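Local coordinates for protein alpha-1,3-glucanase (Bacillus circulans, PDB 5ZRU) that hydrolyses alpha-1,3-glucan through this catalytic part of a larger family GH87 enzyme, which also carries calcium and zinc ions, at residues S95-V100 with Q157-D162; D122-T127 with R289-E294. All coordinates share one frame; numbering follows the deposited sequence.

Contact 1 (S95-V100 with Q157-D162); sequences SLDVYV and QKSGAD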
loop_
_atom_site.group_PDB
_atom_site.type_symbol
_atom_site.label_atom_id
_atom_site.label_comp_id
_atom_site.label_asym_id
_atom_site.label_seq_id
_atom_site.Cartn_x
_atom_site.Cartn_y
_atom_site.Cartn_z
ATOM N N SER A 95 -1.810 23.077 8.663
ATOM C CA SER A 95 -2.868 22.576 9.531
ATOM C C SER A 95 -4.208 22.741 8.835
ATOM O O SER A 95 -4.346 23.525 7.892
ATOM C CB SER A 95 -2.885 23.315 10.874
ATOM O OG SER A 95 -3.212 24.690 10.689
ATOM N N LEU A 96 -5.199 21.998 9.328
ATOM C CA LEU A 96 -6.601 22.232 9.008
ATOM C C LEU A 96 -7.406 22.117 10.297
ATOM O O LEU A 96 -7.006 21.412 11.224
ATOM C CB LEU A 96 -7.127 21.242 7.953
ATOM C CG LEU A 96 -6.724 21.500 6.496
ATOM C CD1 LEU A 96 -7.150 20.337 5.610
ATOM C CD2 LEU A 96 -7.325 22.809 5.961
ATOM N N ASP A 97 -8.535 22.820 10.350
ATOM C CA ASP A 97 -9.396 22.856 11.523
ATOM C C ASP A 97 -10.558 21.883 11.361
ATOM O O ASP A 97 -11.050 21.654 10.255
ATOM C CB ASP A 97 -9.951 24.267 11.757
ATOM C CG ASP A 97 -8.884 25.250 12.239
ATOM O OD1 ASP A 97 -7.789 24.808 12.630
ATOM O OD2 ASP A 97 -9.137 26.472 12.223
ATOM N N VAL A 98 -10.998 21.316 12.483
ATOM C CA VAL A 98 -12.103 20.363 12.525
ATOM C C VAL A 98 -13.208 20.955 13.387
ATOM O O VAL A 98 -12.950 21.376 14.521
ATOM C CB VAL A 98 -11.651 19.004 13.093
ATOM C CG1 VAL A 98 -12.815 17.999 13.105
ATOM C CG2 VAL A 98 -10.454 18.467 12.308
ATOM N N TYR A 99 -14.421 21.010 12.846
ATOM C CA TYR A 99 -15.604 21.438 13.584
ATOM C C TYR A 99 -16.605 20.297 13.626
ATOM O O TYR A 99 -16.765 19.568 12.647
ATOM C CB TYR A 99 -16.273 22.673 12.942
ATOM C CG TYR A 99 -15.415 23.921 12.943
ATOM C CD1 TYR A 99 -14.408 24.094 12.002
ATOM C CD2 TYR A 99 -15.625 24.929 13.871
ATOM C CE1 TYR A 99 -13.626 25.235 11.998
ATOM C CE2 TYR A 99 -14.851 26.077 13.873
ATOM C CZ TYR A 99 -13.855 26.222 12.933
ATOM O OH TYR A 99 -13.078 27.356 12.926
ATOM N N VAL A 100 -17.280 20.140 14.760
ATOM C CA VAL A 100 -18.378 19.189 14.885
ATOM C C VAL A 100 -19.620 19.972 15.267
ATOM O O VAL A 100 -19.636 20.643 16.305
ATOM C CB VAL A 100 -18.084 18.096 15.918
ATOM C CG1 VAL A 100 -19.252 17.122 15.977
ATOM C CG2 VAL A 100 -16.801 17.371 15.555
ATOM N N GLN A 157 -11.968 22.532 7.653
ATOM C CA GLN A 157 -11.978 23.910 7.182
ATOM C C GLN A 157 -10.582 24.515 7.233
ATOM O O GLN A 157 -9.844 24.331 8.205
ATOM C CB GLN A 157 -12.962 24.755 8.013
ATOM C CG GLN A 157 -12.992 26.239 7.638
ATOM C CD GLN A 157 -14.166 26.971 8.258
ATOM O OE1 GLN A 157 -15.292 26.467 8.269
ATOM N NE2 GLN A 157 -13.912 28.163 8.784
ATOM N N LYS A 158 -10.225 25.246 6.178
ATOM C CA LYS A 158 -8.989 26.012 6.181
ATOM C C LYS A 158 -9.171 27.302 6.975
ATOM O O LYS A 158 -10.173 28.010 6.812
ATOM C CB LYS A 158 -8.555 26.322 4.752
ATOM C CG LYS A 158 -7.315 27.190 4.700
ATOM C CD LYS A 158 -6.877 27.488 3.277
ATOM C CE LYS A 158 -5.911 28.690 3.239
ATOM N NZ LYS A 158 -4.591 28.421 3.921
ATOM N N SER A 159 -8.202 27.614 7.824
ATOM C CA SER A 159 -8.270 28.780 8.690
ATOM C C SER A 159 -7.483 29.933 8.075
ATOM O O SER A 159 -7.051 29.875 6.918
ATOM C CB SER A 159 -7.731 28.436 10.081
ATOM O OG SER A 159 -6.312 28.352 10.061
ATOM N N GLY A 160 -7.271 30.991 8.870
ATOM C CA GLY A 160 -6.404 32.085 8.491
ATOM C C GLY A 160 -4.936 31.859 8.750
ATOM O O GLY A 160 -4.133 32.779 8.565
ATOM N N ALA A 161 -4.558 30.642 9.163
ATOM C CA ALA A 161 -3.185 30.379 9.589
ATOM C C ALA A 161 -2.162 30.635 8.482
ATOM O O ALA A 161 -1.077 31.163 8.748
ATOM C CB ALA A 161 -3.066 28.939 10.088
ATOM N N ASP A 162 -2.454 30.231 7.245
ATOM C CA ASP A 162 -1.425 30.324 6.211
ATOM C C ASP A 162 -2.073 30.571 4.853
ATOM O O ASP A 162 -3.294 30.656 4.736
ATOM C CB ASP A 162 -0.535 29.065 6.201
ATOM C CG ASP A 162 -1.303 27.789 5.858
ATOM O OD1 ASP A 162 -2.123 27.798 4.914
ATOM O OD2 ASP A 162 -1.067 26.757 6.528
HETATM O O HOH W 1 -5.556 25.943 7.981
HETATM O O HOH W 2 -5.667 25.766 10.915
HETATM O O HOH W 3 -1.314 26.292 9.344
#
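Asp97 and Gln157 meet as an antiparallel hydrogen-bonded pair, Asp97 N giving to Gln157 O and Gln157 N to Asp97 O, each at 2.9 Å. Both side chains rise from the same face of the sheet. Asp97 has CG beside its own backbone N and anti to the carbonyl carbon (chi1 -71°), and its carboxylate reaches Ser159: Asp97 OD2 lies 3.2 Å from Ser159 CB. Its other oxygen, OD1, accepts from Thr107 OG1 and from a water that also joins Ser95 OG and Ser159 OG. Gln157 sets CG anti to the backbone N (chi1 177°) and runs on extended; its CB sits 4.1 Å from Tyr99 CE1, with ring and amide planes 30° apart, while OE1 is held by Arg155. The pair lies in the five-stranded antiparallel sheet of the D1 part of the catalytic unit, assigned to the galactose-binding-like clan, where strand 93-100 runs between strands 153-157 and 103-111. Beyond Gln157 the chain leaves the sheet, and Leu96 CD2 packs 3.6 Å from Lys158 CA. Ser159 OG accepts from Ala161 N at 3.0 Å, an ST turn. A second water accepts from Ser159 N and donates to Ser95 O. Lys158 NZ forms a salt bridge of 2.7 Å with Asp162 OD1, while Asp162 OD2 is hydrogen-bonded to Tyr166 OH.

Contact 2 (D122-T127 with R289-E294); sequences DHPADT and RSRYGE. With ZN (zinc ion), chain G.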
loop_
_atom_site.group_PDB
_atom_site.type_symbol
_atom_site.label_atom_id
_atom_site.label_comp_id
_atom_site.label_asym_id
_atom_site.label_seq_id
_atom_site.Cartn_x
_atom_site.Cartn_y
_atom_site.Cartn_z
ATOM N N ASP A 122 12.821 6.528 -14.208
ATOM C CA ASP A 122 12.187 5.545 -13.341
ATOM C C ASP A 122 12.752 5.554 -11.923
ATOM O O ASP A 122 12.447 4.649 -11.142
ATOM C CB ASP A 122 12.298 4.140 -13.942
ATOM C CG ASP A 122 13.732 3.643 -14.038
ATOM O OD1 ASP A 122 14.676 4.394 -13.698
ATOM O OD2 ASP A 122 13.905 2.482 -14.470
ATOM N N HIS A 123 13.573 6.535 -11.575
ATOM C CA HIS A 123 14.032 6.680 -10.207
ATOM C C HIS A 123 13.506 7.989 -9.643
ATOM O O HIS A 123 13.641 9.033 -10.297
ATOM C CB HIS A 123 15.559 6.675 -10.123
ATOM C CG HIS A 123 16.169 5.313 -10.171
ATOM N ND1 HIS A 123 16.030 4.470 -11.252
ATOM C CD2 HIS A 123 16.928 4.648 -9.268
ATOM C CE1 HIS A 123 16.674 3.340 -11.011
ATOM N NE2 HIS A 123 17.232 3.428 -9.818
ATOM N N PRO A 124 12.944 7.992 -8.437
ATOM C CA PRO A 124 12.414 9.240 -7.881
ATOM C C PRO A 124 13.519 10.202 -7.480
ATOM O O PRO A 124 14.625 9.799 -7.114
ATOM C CB PRO A 124 11.622 8.771 -6.653
ATOM C CG PRO A 124 12.293 7.509 -6.245
ATOM C CD PRO A 124 12.735 6.846 -7.532
ATOM N N ALA A 125 13.199 11.489 -7.558
ATOM C CA ALA A 125 14.011 12.560 -7.003
ATOM C C ALA A 125 13.247 13.215 -5.860
ATOM O O ALA A 125 12.019 13.116 -5.767
ATOM C CB ALA A 125 14.368 13.599 -8.077
ATOM N N ASP A 126 13.983 13.880 -4.974
ATOM C CA ASP A 126 13.420 14.321 -3.705
ATOM C C ASP A 126 13.029 15.794 -3.683
ATOM O O ASP A 126 12.504 16.259 -2.667
ATOM C CB ASP A 126 14.410 14.035 -2.570
ATOM C CG ASP A 126 14.567 12.544 -2.299
ATOM O OD1 ASP A 126 13.539 11.826 -2.302
ATOM O OD2 ASP A 126 15.712 12.084 -2.101
ATOM N N THR A 127 13.265 16.536 -4.758
ATOM C CA THR A 127 12.926 17.949 -4.837
ATOM C C THR A 127 12.208 18.236 -6.146
ATOM O O THR A 127 12.375 17.504 -7.128
ATOM C CB THR A 127 14.170 18.855 -4.743
ATOM O OG1 THR A 127 14.821 18.909 -6.019
ATOM C CG2 THR A 127 15.146 18.354 -3.678
ATOM N N ARG A 289 11.891 10.860 4.342
ATOM C CA ARG A 289 11.343 11.530 3.166
ATOM C C ARG A 289 12.015 11.126 1.864
ATOM O O ARG A 289 11.670 11.686 0.815
ATOM C CB ARG A 289 11.429 13.057 3.310
ATOM C CG ARG A 289 12.842 13.587 3.555
ATOM C CD ARG A 289 12.891 15.125 3.442
ATOM N NE ARG A 289 12.942 15.614 2.063
ATOM C CZ ARG A 289 14.057 15.708 1.346
ATOM N NH1 ARG A 289 15.216 15.326 1.872
ATOM N NH2 ARG A 289 14.012 16.167 0.098
ATOM N N SER A 290 12.949 10.175 1.890
ATOM C CA SER A 290 13.674 9.770 0.693
ATOM C C SER A 290 13.863 8.258 0.662
ATOM O O SER A 290 14.054 7.617 1.699
ATOM C CB SER A 290 15.049 10.462 0.619
ATOM O OG SER A 290 15.830 9.945 -0.453
ATOM N N ARG A 291 13.832 7.697 -0.548
ATOM C CA ARG A 291 14.216 6.307 -0.771
ATOM C C ARG A 291 15.721 6.089 -0.756
ATOM O O ARG A 291 16.156 4.928 -0.746
ATOM C CB ARG A 291 13.679 5.807 -2.119
ATOM C CG ARG A 291 12.202 5.512 -2.147
ATOM C CD ARG A 291 11.818 4.756 -3.423
ATOM N NE ARG A 291 12.353 3.395 -3.447
ATOM C CZ ARG A 291 12.056 2.505 -4.387
ATOM N NH1 ARG A 291 11.230 2.837 -5.372
ATOM N NH2 ARG A 291 12.568 1.282 -4.341
ATOM N N TYR A 292 16.515 7.160 -0.779
ATOM C CA TYR A 292 17.976 7.058 -0.825
ATOM C C TYR A 292 18.444 6.094 -1.920
ATOM O O TYR A 292 19.340 5.274 -1.709
ATOM C CB TYR A 292 18.535 6.625 0.533
ATOM C CG TYR A 292 18.441 7.657 1.639
ATOM C CD1 TYR A 292 19.382 8.679 1.746
ATOM C CD2 TYR A 292 17.447 7.578 2.610
ATOM C CE1 TYR A 292 19.325 9.597 2.773
ATOM C CE2 TYR A 292 17.379 8.499 3.638
ATOM C CZ TYR A 292 18.321 9.506 3.715
ATOM O OH TYR A 292 18.271 10.427 4.739
ATOM N N GLY A 293 17.808 6.170 -3.090
ATOM C CA GLY A 293 18.153 5.306 -4.209
ATOM C C GLY A 293 18.246 3.819 -3.905
ATOM O O GLY A 293 19.240 3.176 -4.254
ATOM N N GLU A 294 17.214 3.263 -3.267
ATOM C CA GLU A 294 17.133 1.863 -2.838
ATOM C C GLU A 294 18.120 1.502 -1.731
ATOM O O GLU A 294 18.257 0.315 -1.393
ATOM C CB GLU A 294 17.319 0.887 -4.010
ATOM C CG GLU A 294 16.358 1.108 -5.160
ATOM C CD GLU A 294 17.014 1.775 -6.359
ATOM O OE1 GLU A 294 16.912 3.011 -6.482
ATOM O OE2 GLU A 294 17.635 1.065 -7.174
HETATM ZN ZN ZN G . 18.377 2.022 -8.819
HETATM O O HOH W 4 11.268 14.135 -1.083
HETATM O O HOH W 5 13.411 9.135 -2.948
HETATM O O HOH W 6 18.956 0.260 -10.341
#
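Asp126 reaches across to Ser290, whose OG donates to Asp126 OD2 at 2.7 Å, arriving on the syn side and 28° out of the carboxylate plane. The same hydroxyl accepts from Tyr292 N at 2.9 Å, an ST turn, so Ser290 OG both gives and receives a bond. CG of Asp126 stands beside its backbone N (chi1 -69°), on the way to the opposing loop. Its second oxygen, OD1, accepts a hydrogen bond from a water 2.8 Å away that in turn accepts from Arg291 N, and a further bond comes from Gln117 NE2. An alanine in place of Asp126 would probably leave Ser290 OG without its acceptor and the bridging water and Gln117 NE2 each short of a partner. Arg289 NH2 bonds more weakly, 3.2 Å from Asp126 O, which lies at the guanidinium edge; this nitrogen also donates to Gly89 O. Nearer the metal, Pro124 CG touches Arg291 CD at 4.0 Å, the two side chains crossing at about a right angle. The zinc ion is bound by His123 NE2 at 2.1 Å, Glu294 OE2 at 2.0 Å and a water. Imidazole and carboxylate planes are turned 58° apart. On the far side of the ring, ND1 donates to Asp122 OD1, which lies in the ring plane, and Asp122 OD2 is bonded to Tyr468 OH. The ND1 bond to Asp122 OD1 probably helps to fix the rotation of the imidazole; the proton is on ND1, which leaves NE2 for the metal. With one ligand from the D1 range and one from the D2 range, the zinc ties the two parts together at the surface, and the Asp122 carboxylate, if charged, would probably make NE2 a stronger ligand for it.

The two contacts lie 31 Å apart between centres and about 17 Å at the nearest atoms, without touching. Their segments alternate along the chain: 95-100, 122-127, 157-162, then 289-294. Contact 1 stays within the D1 range, in its five-stranded sheet. Segment 122-127 also belongs to D1, but its short strand 124-125 pairs with strand 117-119 in the other antiparallel sheet. Contact 2 joins it to the loop between strands 277-285 and 301-302 of D2, the pectate-lyase-like part with the parallel strands expected of a beta-helix. Contact 1 thus lies inside the D1 part, whereas contact 2 joins it to the D2 part.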